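Local coordinates for probable LRR receptor-like serine/threonine-protein kinase At4g26540 (Arabidopsis thaliana, PDB 5HZ0) that acts as a receptor for RGF peptide hormones, which maintain the root stem cell niche, and pairs with SERK co-receptors through its leucine-rich-repeat region, at residues I545-S550 against K566-L571; R561-K566 against L582-D587; Q589-L594 against T608-R613. The protein carries 5 engineered substitutions. All coordinates share one frame; numbering follows the deposited sequence.

Contact 1 (I545-S550 against K566-L571); sequences ISLNLS and KNLGVL. With NAG (2-acetamido-2-deoxy-beta-D-glucopyranose), chain D.
Consecutive leucine-rich repeats meet here as parallel strands of the extracellular solenoid, with L547 bridged to L571. L547 N donates to V570 O at 3.0 Å and 161°, and beside this bond L571 CA directs its hydrogen at L547 O over 3.4 Å. The leucine side chains form the buried side. L547 and L571 lie side by side and point the same way, each with CG anti to its backbone N (chi1 171° in both), and L547 CD2 rests 3.7 Å from L571 CD1. L568 crosses L547 at about a right angle, bringing its CD2 to 4.0 Å from L547 CB. N548, which follows L547 in the strand, carries an N-linked sugar in an Asn-Leu-Ser sequon, its ND2 bonded to C1 of the N-acetylglucosamine. Its OD1 is gripped by two donors, S550 N at 3.0 Å and S550 OG at 2.8 Å, both in the carbonyl plane. The S550 N bond closes an Asx turn; together the two bonds should restrict rotation of the amide. V570 CG1 approaches the sugar's C8 at 3.9 Å, and D572 and E526 hydrogen-bond to the sugar. Strand 546-548 is flanked by strands 521-523 and 570-572, with L522 packing on L547.

Contact 2 (R561-K566 against L582-D587); sequences RFSDLK and LNVLTD
V584 packs against F562 and S563 where the returning loops of two successive leucine-rich repeats lie next to each other. From its CA, the V584 side chain points toward segment 561-566, and CB then divides the two methyls. A chi1 of 52° sets CG1 between the backbone N and the carbonyl carbon and leaves CG2 anti to N. CG2 is the branch that touches: it lies 3.5 Å from S563 N and 3.9 Å from S563 CB, and reaches F562 CB at 4.1 Å. The valine therefore abuts the 3-10 turn at its backbone and at the roots of two side chains, well short of the phenylalanine ring. L585 adds a looser apolar contact, its CD1 standing 4.4 Å from F562 CB. The F562 ring turns back over its own segment, where L565 CD1 lies over the centre of one face, 4.1 Å above its plane.

A polar group lies at the other end of the interface. K566 NZ donates to S563 O at 2.7 Å, approaching in the carbonyl plane, and also forms a salt bridge with D587 OD1; the K566 and D587 side chains cross at about a right angle. D587 is poorly ordered and the modelled separation is implausibly short, so the details of that pairing are doubtful. S563 OG turns to another partner, S560 O in its own repeat.

In the fold, segment 561-566 belongs to the loop that joins strand 546-548 to strand 570-572, and segment 582-587 to the equivalent connection from strand 570-572 to strand 593-595, with I558 also touching V584.

Contact 3 (Q589-L594 against T608-R613); sequences QNLVSL and TPFFRR
F610 packs on L591 and L594 at the C-terminal end of the leucine-rich-repeat solenoid, where helix 609-613 lies against the segment leading into strand 593-595, the last of the stacked parallel strands.

The contact is mainly apolar. F610 has CG anti to its backbone N (chi1 -173°), and its CZ touches both leucines, 3.6 Å from L594 CB and 3.7 Å from L591 CD2. The L594 side chain crosses the phenylalanine at about a right angle, and its CD2 lies in the ring plane at the edge, 3.7 Å from F610 CE1. L594 thus meets the edge of the ring, while L591 CD2 lies well off its plane near CZ. L591 O lies near the ring plane too, but beside CE2, on the other flank of CZ from L594 CD2. L594 CD2 reaches a second aromatic ring, at 4.2 Å from F611 CE1.

Between the aromatic neighbours, F610 CD1 stands 3.5 Å above one face of the F611 ring, offset toward its rim. F611 extends the packing to T586 and P606.

No hydrogen bond links the two segments. P609 O lies over the centre of one R613 guanidinium face and V592 O over the opposite face, offset toward the rim; with R613 poorly ordered, neither can be relied on.

The other polar interactions are internal to helix 609-613 and its N-cap. R612 N bonds to T608 O in the first turn, and T608 is the N-cap, its OG1 accepting from F611 N at 2.9 Å with an N-H...O angle of 156°.

How the contacts relate
The three contacts follow the last repeats toward the C-terminal end of the solenoid, with centres 11 to 13 Å apart. Contacts 1 and 2 share K566, and their segments alternate along the chain; F562 CZ of contact 2 meets L547 CD2 of contact 1 at 3.8 Å, joining strand and loop packing in one interior. Contact 3 adds the next strand: G569 O and V592 N are 2.9 Å apart, as are L571 N and S593 O, both probable hydrogen bonds. T586 CG2 lies 3.6 Å from F611 CE2, linking contacts 2 and 3. The sugar on N548 belongs to contact 1, and no segment contains residues of the peptide-recognition motifs.

Contact 1 (I545-S550 against K566-L571)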
loop_
_atom_site.group_PDB
_atom_site.type_symbol
_atom_site.label_atom_id
_atom_site.label_comp_id
_atom_site.label_asym_id
_atom_site.label_seq_id
_atom_site.Cartn_x
_atom_site.Cartn_y
_atom_site.Cartn_z
ATOM N N ILE A 545 -12.066 -1.861 24.506
ATOM C CA ILE A 545 -12.836 -1.208 23.460
ATOM C C ILE A 545 -14.329 -1.172 23.772
ATOM O O ILE A 545 -14.922 -0.101 23.870
ATOM C CB ILE A 545 -12.653 -1.898 22.111
ATOM C CG1 ILE A 545 -11.172 -1.936 21.709
ATOM C CG2 ILE A 545 -13.498 -1.205 21.065
ATOM C CD1 ILE A 545 -10.931 -2.593 20.360
ATOM N N SER A 546 -14.935 -2.344 23.931
ATOM C CA SER A 546 -16.370 -2.399 24.150
ATOM C C SER A 546 -16.825 -3.647 24.895
ATOM O O SER A 546 -16.249 -4.719 24.737
ATOM C CB SER A 546 -17.097 -2.292 22.808
ATOM O OG SER A 546 -18.479 -2.515 22.962
ATOM N N LEU A 547 -17.858 -3.484 25.720
ATOM C CA LEU A 547 -18.598 -4.605 26.303
ATOM C C LEU A 547 -20.093 -4.306 26.143
ATOM O O LEU A 547 -20.626 -3.348 26.732
ATOM C CB LEU A 547 -18.218 -4.839 27.778
ATOM C CG LEU A 547 -19.024 -5.824 28.651
ATOM C CD1 LEU A 547 -18.951 -7.253 28.131
ATOM C CD2 LEU A 547 -18.583 -5.775 30.116
ATOM N N ASN A 548 -20.754 -5.132 25.333
ATOM C CA ASN A 548 -22.166 -4.970 25.037
ATOM C C ASN A 548 -22.894 -6.231 25.502
ATOM O O ASN A 548 -22.709 -7.305 24.940
ATOM C CB ASN A 548 -22.345 -4.732 23.531
ATOM C CG ASN A 548 -23.740 -4.253 23.151
ATOM O OD1 ASN A 548 -24.710 -4.485 23.872
ATOM N ND2 ASN A 548 -23.838 -3.607 21.976
ATOM N N LEU A 549 -23.655 -6.095 26.587
ATOM C CA LEU A 549 -24.539 -7.145 27.080
ATOM C C LEU A 549 -26.024 -6.910 26.755
ATOM O O LEU A 549 -26.883 -7.660 27.203
ATOM C CB LEU A 549 -24.292 -7.408 28.569
ATOM C CG LEU A 549 -22.862 -7.896 28.880
ATOM C CD1 LEU A 549 -22.651 -8.086 30.373
ATOM C CD2 LEU A 549 -22.476 -9.193 28.120
ATOM N N SER A 550 -26.318 -5.857 25.992
ATOM C CA SER A 550 -27.691 -5.349 25.821
ATOM C C SER A 550 -28.661 -6.307 25.125
ATOM O O SER A 550 -28.254 -7.319 24.551
ATOM C CB SER A 550 -27.691 -4.049 25.030
ATOM O OG SER A 550 -27.513 -4.339 23.647
ATOM N N LYS A 566 -10.868 -1.197 34.227
ATOM C CA LYS A 566 -10.386 0.157 34.418
ATOM C C LYS A 566 -10.107 0.745 33.065
ATOM O O LYS A 566 -9.918 1.950 32.932
ATOM C CB LYS A 566 -9.099 0.155 35.244
ATOM C CG LYS A 566 -9.128 1.060 36.453
ATOM C CD LYS A 566 -10.167 0.562 37.451
ATOM C CE LYS A 566 -10.712 1.701 38.347
ATOM N NZ LYS A 566 -12.005 1.368 39.062
ATOM N N ASN A 567 -10.064 -0.125 32.060
ATOM C CA ASN A 567 -9.822 0.306 30.689
ATOM C C ASN A 567 -11.042 0.417 29.770
ATOM O O ASN A 567 -10.920 0.888 28.633
ATOM C CB ASN A 567 -8.760 -0.585 30.049
ATOM C CG ASN A 567 -7.364 -0.227 30.498
ATOM O OD1 ASN A 567 -6.924 0.913 30.353
ATOM N ND2 ASN A 567 -6.665 -1.194 31.065
ATOM N N LEU A 568 -12.214 0.020 30.263
ATOM C CA LEU A 568 -13.389 -0.098 29.408
ATOM C C LEU A 568 -13.845 1.278 28.957
ATOM O O LEU A 568 -14.128 2.138 29.777
ATOM C CB LEU A 568 -14.517 -0.813 30.154
ATOM C CG LEU A 568 -15.759 -1.172 29.344
ATOM C CD1 LEU A 568 -15.369 -1.891 28.052
ATOM C CD2 LEU A 568 -16.669 -2.046 30.174
ATOM N N GLY A 569 -13.884 1.492 27.648
ATOM C CA GLY A 569 -14.336 2.763 27.103
ATOM C C GLY A 569 -15.826 2.830 26.819
ATOM O O GLY A 569 -16.429 3.896 26.897
ATOM N N VAL A 570 -16.431 1.690 26.499
ATOM C CA VAL A 570 -17.843 1.657 26.144
ATOM C C VAL A 570 -18.557 0.490 26.816
ATOM O O VAL A 570 -18.110 -0.663 26.720
ATOM C CB VAL A 570 -18.035 1.557 24.616
ATOM C CG1 VAL A 570 -19.517 1.400 24.268
ATOM C CG2 VAL A 570 -17.434 2.774 23.919
ATOM N N LEU A 571 -19.659 0.780 27.502
ATOM C CA LEU A 571 -20.416 -0.278 28.158
ATOM C C LEU A 571 -21.915 -0.102 27.927
ATOM O O LEU A 571 -22.481 0.949 28.230
ATOM C CB LEU A 571 -20.083 -0.337 29.655
ATOM C CG LEU A 571 -20.958 -1.253 30.522
ATOM C CD1 LEU A 571 -20.709 -2.730 30.257
ATOM C CD2 LEU A 571 -20.764 -0.951 31.987
HETATM C C1 NAG D . -25.154 -3.130 21.578
HETATM C C2 NAG D . -24.898 -1.941 20.655
HETATM C C3 NAG D . -26.199 -1.434 20.017
HETATM C C4 NAG D . -26.925 -2.592 19.319
HETATM C C5 NAG D . -27.193 -3.639 20.400
HETATM C C6 NAG D . -27.970 -4.862 19.921
HETATM C C7 NAG D . -23.241 -0.131 21.076
HETATM C C8 NAG D . -22.713 0.815 22.124
HETATM N N2 NAG D . -24.233 -0.936 21.462
HETATM O O3 NAG D . -25.897 -0.389 19.125
HETATM O O4 NAG D . -28.096 -2.224 18.573
HETATM O O5 NAG D . -25.968 -4.089 20.928
HETATM O O6 NAG D . -27.298 -5.501 18.854
HETATM O O7 NAG D . -22.767 -0.113 19.940
#

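Contact 2 (R561-K566 against L582-D587)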
loop_
_atom_site.group_PDB
_atom_site.type_symbol
_atom_site.label_atom_id
_atom_site.label_comp_id
_atom_site.label_asym_id
_atom_site.label_seq_id
_atom_site.Cartn_x
_atom_site.Cartn_y
_atom_site.Cartn_z
ATOM N N ARG A 561 -17.139 -6.875 40.804
ATOM C CA ARG A 561 -15.890 -7.024 40.061
ATOM C C ARG A 561 -15.805 -6.066 38.871
ATOM O O ARG A 561 -14.714 -5.778 38.390
ATOM C CB ARG A 561 -15.705 -8.466 39.592
ATOM C CG ARG A 561 -14.289 -8.789 39.134
ATOM C CD ARG A 561 -13.372 -9.039 40.318
ATOM N NE ARG A 561 -13.886 -10.123 41.152
ATOM C CZ ARG A 561 -13.125 -11.008 41.789
ATOM N NH1 ARG A 561 -11.804 -10.949 41.694
ATOM N NH2 ARG A 561 -13.687 -11.959 42.522
ATOM N N PHE A 562 -16.951 -5.560 38.412
ATOM C CA PHE A 562 -16.991 -4.619 37.293
ATOM C C PHE A 562 -16.211 -3.339 37.565
ATOM O O PHE A 562 -15.881 -2.600 36.635
ATOM C CB PHE A 562 -18.431 -4.276 36.906
ATOM C CG PHE A 562 -18.955 -5.062 35.730
ATOM C CD1 PHE A 562 -18.606 -6.398 35.550
ATOM C CD2 PHE A 562 -19.819 -4.472 34.815
ATOM C CE1 PHE A 562 -19.103 -7.126 34.476
ATOM C CE2 PHE A 562 -20.318 -5.185 33.743
ATOM C CZ PHE A 562 -19.962 -6.515 33.569
ATOM N N SER A 563 -15.912 -3.071 38.836
ATOM C CA SER A 563 -15.105 -1.899 39.162
ATOM C C SER A 563 -13.672 -2.065 38.656
ATOM O O SER A 563 -12.929 -1.094 38.521
ATOM C CB SER A 563 -15.116 -1.628 40.667
ATOM O OG SER A 563 -14.693 -2.768 41.391
ATOM N N ASP A 564 -13.303 -3.307 38.361
ATOM C CA ASP A 564 -11.966 -3.641 37.905
ATOM C C ASP A 564 -11.753 -3.440 36.408
ATOM O O ASP A 564 -10.621 -3.567 35.928
ATOM C CB ASP A 564 -11.619 -5.085 38.272
ATOM C CG ASP A 564 -11.135 -5.221 39.697
ATOM O OD1 ASP A 564 -10.555 -4.244 40.220
ATOM O OD2 ASP A 564 -11.326 -6.308 40.284
ATOM N N LEU A 565 -12.797 -3.110 35.651
ATOM C CA LEU A 565 -12.516 -2.920 34.241
ATOM C C LEU A 565 -12.165 -1.462 34.145
ATOM O O LEU A 565 -13.016 -0.621 33.871
ATOM C CB LEU A 565 -13.770 -3.209 33.408
ATOM C CG LEU A 565 -14.314 -4.637 33.542
ATOM C CD1 LEU A 565 -15.766 -4.740 33.085
ATOM C CD2 LEU A 565 -13.431 -5.602 32.786
ATOM N N LYS A 566 -10.868 -1.197 34.227
ATOM C CA LYS A 566 -10.386 0.157 34.418
ATOM C C LYS A 566 -10.107 0.745 33.065
ATOM O O LYS A 566 -9.918 1.950 32.932
ATOM C CB LYS A 566 -9.099 0.155 35.244
ATOM C CG LYS A 566 -9.128 1.060 36.453
ATOM C CD LYS A 566 -10.167 0.562 37.451
ATOM C CE LYS A 566 -10.712 1.701 38.347
ATOM N NZ LYS A 566 -12.005 1.368 39.062
ATOM N N LEU A 582 -25.824 1.810 40.598
ATOM C CA LEU A 582 -24.635 1.883 39.750
ATOM C C LEU A 582 -23.307 2.133 40.456
ATOM O O LEU A 582 -22.305 2.372 39.794
ATOM C CB LEU A 582 -24.842 2.892 38.618
ATOM C CG LEU A 582 -26.076 2.554 37.782
ATOM C CD1 LEU A 582 -26.300 3.592 36.705
ATOM C CD2 LEU A 582 -25.974 1.134 37.179
ATOM N N ASN A 583 -23.307 2.134 41.785
ATOM C CA ASN A 583 -22.142 2.580 42.560
ATOM C C ASN A 583 -20.819 1.952 42.157
ATOM O O ASN A 583 -19.777 2.606 42.189
ATOM C CB ASN A 583 -22.389 2.419 44.067
ATOM C CG ASN A 583 -23.493 3.346 44.573
ATOM O OD1 ASN A 583 -23.841 4.334 43.912
ATOM N ND2 ASN A 583 -24.056 3.025 45.737
ATOM N N VAL A 584 -20.878 0.689 41.750
ATOM C CA VAL A 584 -19.709 -0.046 41.292
ATOM C C VAL A 584 -19.060 0.614 40.060
ATOM O O VAL A 584 -17.857 0.489 39.836
ATOM C CB VAL A 584 -20.086 -1.513 41.011
ATOM C CG1 VAL A 584 -21.280 -1.572 40.087
ATOM C CG2 VAL A 584 -18.905 -2.290 40.433
ATOM N N LEU A 585 -19.848 1.353 39.288
ATOM C CA LEU A 585 -19.334 2.012 38.085
ATOM C C LEU A 585 -18.684 3.387 38.317
ATOM O O LEU A 585 -18.000 3.903 37.425
ATOM C CB LEU A 585 -20.454 2.168 37.048
ATOM C CG LEU A 585 -20.807 1.047 36.068
ATOM C CD1 LEU A 585 -20.355 -0.323 36.563
ATOM C CD2 LEU A 585 -22.310 1.058 35.811
ATOM N N THR A 586 -18.891 3.976 39.498
ATOM C CA THR A 586 -18.625 5.415 39.701
ATOM C C THR A 586 -17.169 5.856 39.535
ATOM O O THR A 586 -16.903 7.014 39.214
ATOM C CB THR A 586 -19.204 5.969 41.051
ATOM O OG1 THR A 586 -18.852 5.103 42.136
ATOM C CG2 THR A 586 -20.731 6.088 40.981
ATOM N N ASP A 587 -16.228 4.951 39.761
ATOM C CA ASP A 587 -14.815 5.300 39.603
ATOM C C ASP A 587 -14.120 4.909 38.281
ATOM O O ASP A 587 -12.898 5.046 38.165
ATOM C CB ASP A 587 -13.991 4.932 40.853
ATOM C CG ASP A 587 -13.325 3.561 40.766
ATOM O OD1 ASP A 587 -13.720 2.701 39.934
ATOM O OD2 ASP A 587 -12.391 3.351 41.576
#

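Contact 3 (Q589-L594 against T608-R613)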
loop_
_atom_site.group_PDB
_atom_site.type_symbol
_atom_site.label_atom_id
_atom_site.label_comp_id
_atom_site.label_asym_id
_atom_site.label_seq_id
_atom_site.Cartn_x
_atom_site.Cartn_y
_atom_site.Cartn_z
ATOM N N GLN A 589 -12.675 5.703 35.204
ATOM C CA GLN A 589 -12.277 7.021 34.718
ATOM C C GLN A 589 -12.158 7.083 33.200
ATOM O O GLN A 589 -12.247 8.155 32.598
ATOM C CB GLN A 589 -10.968 7.464 35.394
ATOM C CG GLN A 589 -9.743 6.600 35.076
ATOM C CD GLN A 589 -9.641 5.322 35.913
ATOM O OE1 GLN A 589 -10.566 4.954 36.642
ATOM N NE2 GLN A 589 -8.505 4.644 35.808
ATOM N N ASN A 590 -11.959 5.923 32.586
ATOM C CA ASN A 590 -11.877 5.848 31.136
ATOM C C ASN A 590 -13.203 5.488 30.469
ATOM O O ASN A 590 -13.270 5.311 29.257
ATOM C CB ASN A 590 -10.750 4.919 30.715
ATOM C CG ASN A 590 -9.409 5.383 31.238
ATOM O OD1 ASN A 590 -8.948 4.928 32.283
ATOM N ND2 ASN A 590 -8.787 6.319 30.527
ATOM N N LEU A 591 -14.261 5.395 31.270
ATOM C CA LEU A 591 -15.573 5.096 30.733
ATOM C C LEU A 591 -16.111 6.331 30.013
ATOM O O LEU A 591 -16.228 7.423 30.582
ATOM C CB LEU A 591 -16.505 4.630 31.844
ATOM C CG LEU A 591 -17.833 4.002 31.433
ATOM C CD1 LEU A 591 -17.588 2.771 30.573
ATOM C CD2 LEU A 591 -18.670 3.656 32.668
ATOM N N VAL A 592 -16.429 6.136 28.744
ATOM C CA VAL A 592 -16.758 7.211 27.819
ATOM C C VAL A 592 -18.247 7.172 27.562
ATOM O O VAL A 592 -18.948 8.162 27.729
ATOM C CB VAL A 592 -16.007 7.029 26.476
ATOM C CG1 VAL A 592 -16.464 8.068 25.459
ATOM C CG2 VAL A 592 -14.487 7.073 26.692
ATOM N N SER A 593 -18.706 6.027 27.074
ATOM C CA SER A 593 -20.115 5.812 26.803
ATOM C C SER A 593 -20.705 4.742 27.725
ATOM O O SER A 593 -20.144 3.651 27.886
ATOM C CB SER A 593 -20.307 5.421 25.336
ATOM O OG SER A 593 -21.676 5.236 25.044
ATOM N N LEU A 594 -21.846 5.063 28.321
ATOM C CA LEU A 594 -22.542 4.169 29.237
ATOM C C LEU A 594 -24.006 4.131 28.854
ATOM O O LEU A 594 -24.638 5.172 28.813
ATOM C CB LEU A 594 -22.415 4.672 30.677
ATOM C CG LEU A 594 -23.195 3.845 31.708
ATOM C CD1 LEU A 594 -22.802 2.377 31.618
ATOM C CD2 LEU A 594 -23.006 4.367 33.144
ATOM N N THR A 608 -21.953 14.679 38.577
ATOM C CA THR A 608 -20.609 14.698 38.037
ATOM C C THR A 608 -20.814 14.932 36.575
ATOM O O THR A 608 -21.877 14.603 36.051
ATOM C CB THR A 608 -19.880 13.346 38.177
ATOM O OG1 THR A 608 -20.403 12.426 37.214
ATOM C CG2 THR A 608 -20.033 12.757 39.565
ATOM N N PRO A 609 -19.810 15.501 35.904
ATOM C CA PRO A 609 -20.007 15.615 34.459
ATOM C C PRO A 609 -20.286 14.245 33.835
ATOM O O PRO A 609 -21.144 14.196 32.945
ATOM C CB PRO A 609 -18.697 16.239 33.960
ATOM C CG PRO A 609 -17.989 16.763 35.216
ATOM C CD PRO A 609 -18.450 15.885 36.327
ATOM N N PHE A 610 -19.653 13.159 34.287
ATOM C CA PHE A 610 -20.041 11.857 33.724
ATOM C C PHE A 610 -21.542 11.605 33.816
ATOM O O PHE A 610 -22.233 11.626 32.804
ATOM C CB PHE A 610 -19.262 10.663 34.305
ATOM C CG PHE A 610 -19.552 9.363 33.600
ATOM C CD1 PHE A 610 -20.653 8.596 33.952
ATOM C CD2 PHE A 610 -18.727 8.910 32.606
ATOM C CE1 PHE A 610 -20.943 7.378 33.293
ATOM C CE2 PHE A 610 -19.021 7.745 31.925
ATOM C CZ PHE A 610 -20.107 6.993 32.281
ATOM N N PHE A 611 -22.050 11.386 35.027
ATOM C CA PHE A 611 -23.456 11.012 35.165
ATOM C C PHE A 611 -24.423 12.085 34.685
ATOM O O PHE A 611 -25.485 11.761 34.154
ATOM C CB PHE A 611 -23.772 10.485 36.564
ATOM C CG PHE A 611 -23.042 9.226 36.882
ATOM C CD1 PHE A 611 -23.346 8.046 36.220
ATOM C CD2 PHE A 611 -22.009 9.232 37.789
ATOM C CE1 PHE A 611 -22.651 6.886 36.491
ATOM C CE2 PHE A 611 -21.311 8.088 38.072
ATOM C CZ PHE A 611 -21.626 6.906 37.418
ATOM N N ARG A 612 -24.021 13.348 34.798
ATOM C CA ARG A 612 -24.803 14.446 34.242
ATOM C C ARG A 612 -24.985 14.356 32.717
ATOM O O ARG A 612 -26.026 14.779 32.204
ATOM C CB ARG A 612 -24.191 15.791 34.619
ATOM C CG ARG A 612 -25.118 16.966 34.434
ATOM C CD ARG A 612 -26.198 16.982 35.510
ATOM N NE ARG A 612 -26.329 18.305 36.117
ATOM C CZ ARG A 612 -27.112 19.274 35.647
ATOM N NH1 ARG A 612 -27.846 19.066 34.558
ATOM N NH2 ARG A 612 -27.166 20.452 36.265
ATOM N N ARG A 613 -23.983 13.839 31.994
ATOM C CA ARG A 613 -24.163 13.607 30.544
ATOM C C ARG A 613 -25.148 12.470 30.166
ATOM O O ARG A 613 -25.592 12.400 29.018
ATOM C CB ARG A 613 -22.815 13.553 29.768
ATOM C CG ARG A 613 -22.532 12.253 28.980
ATOM C CD ARG A 613 -21.263 12.338 28.165
ATOM N NE ARG A 613 -19.966 12.597 28.842
ATOM C CZ ARG A 613 -19.490 11.947 29.921
ATOM N NH1 ARG A 613 -18.294 12.292 30.418
ATOM N NH2 ARG A 613 -20.229 11.020 30.559
#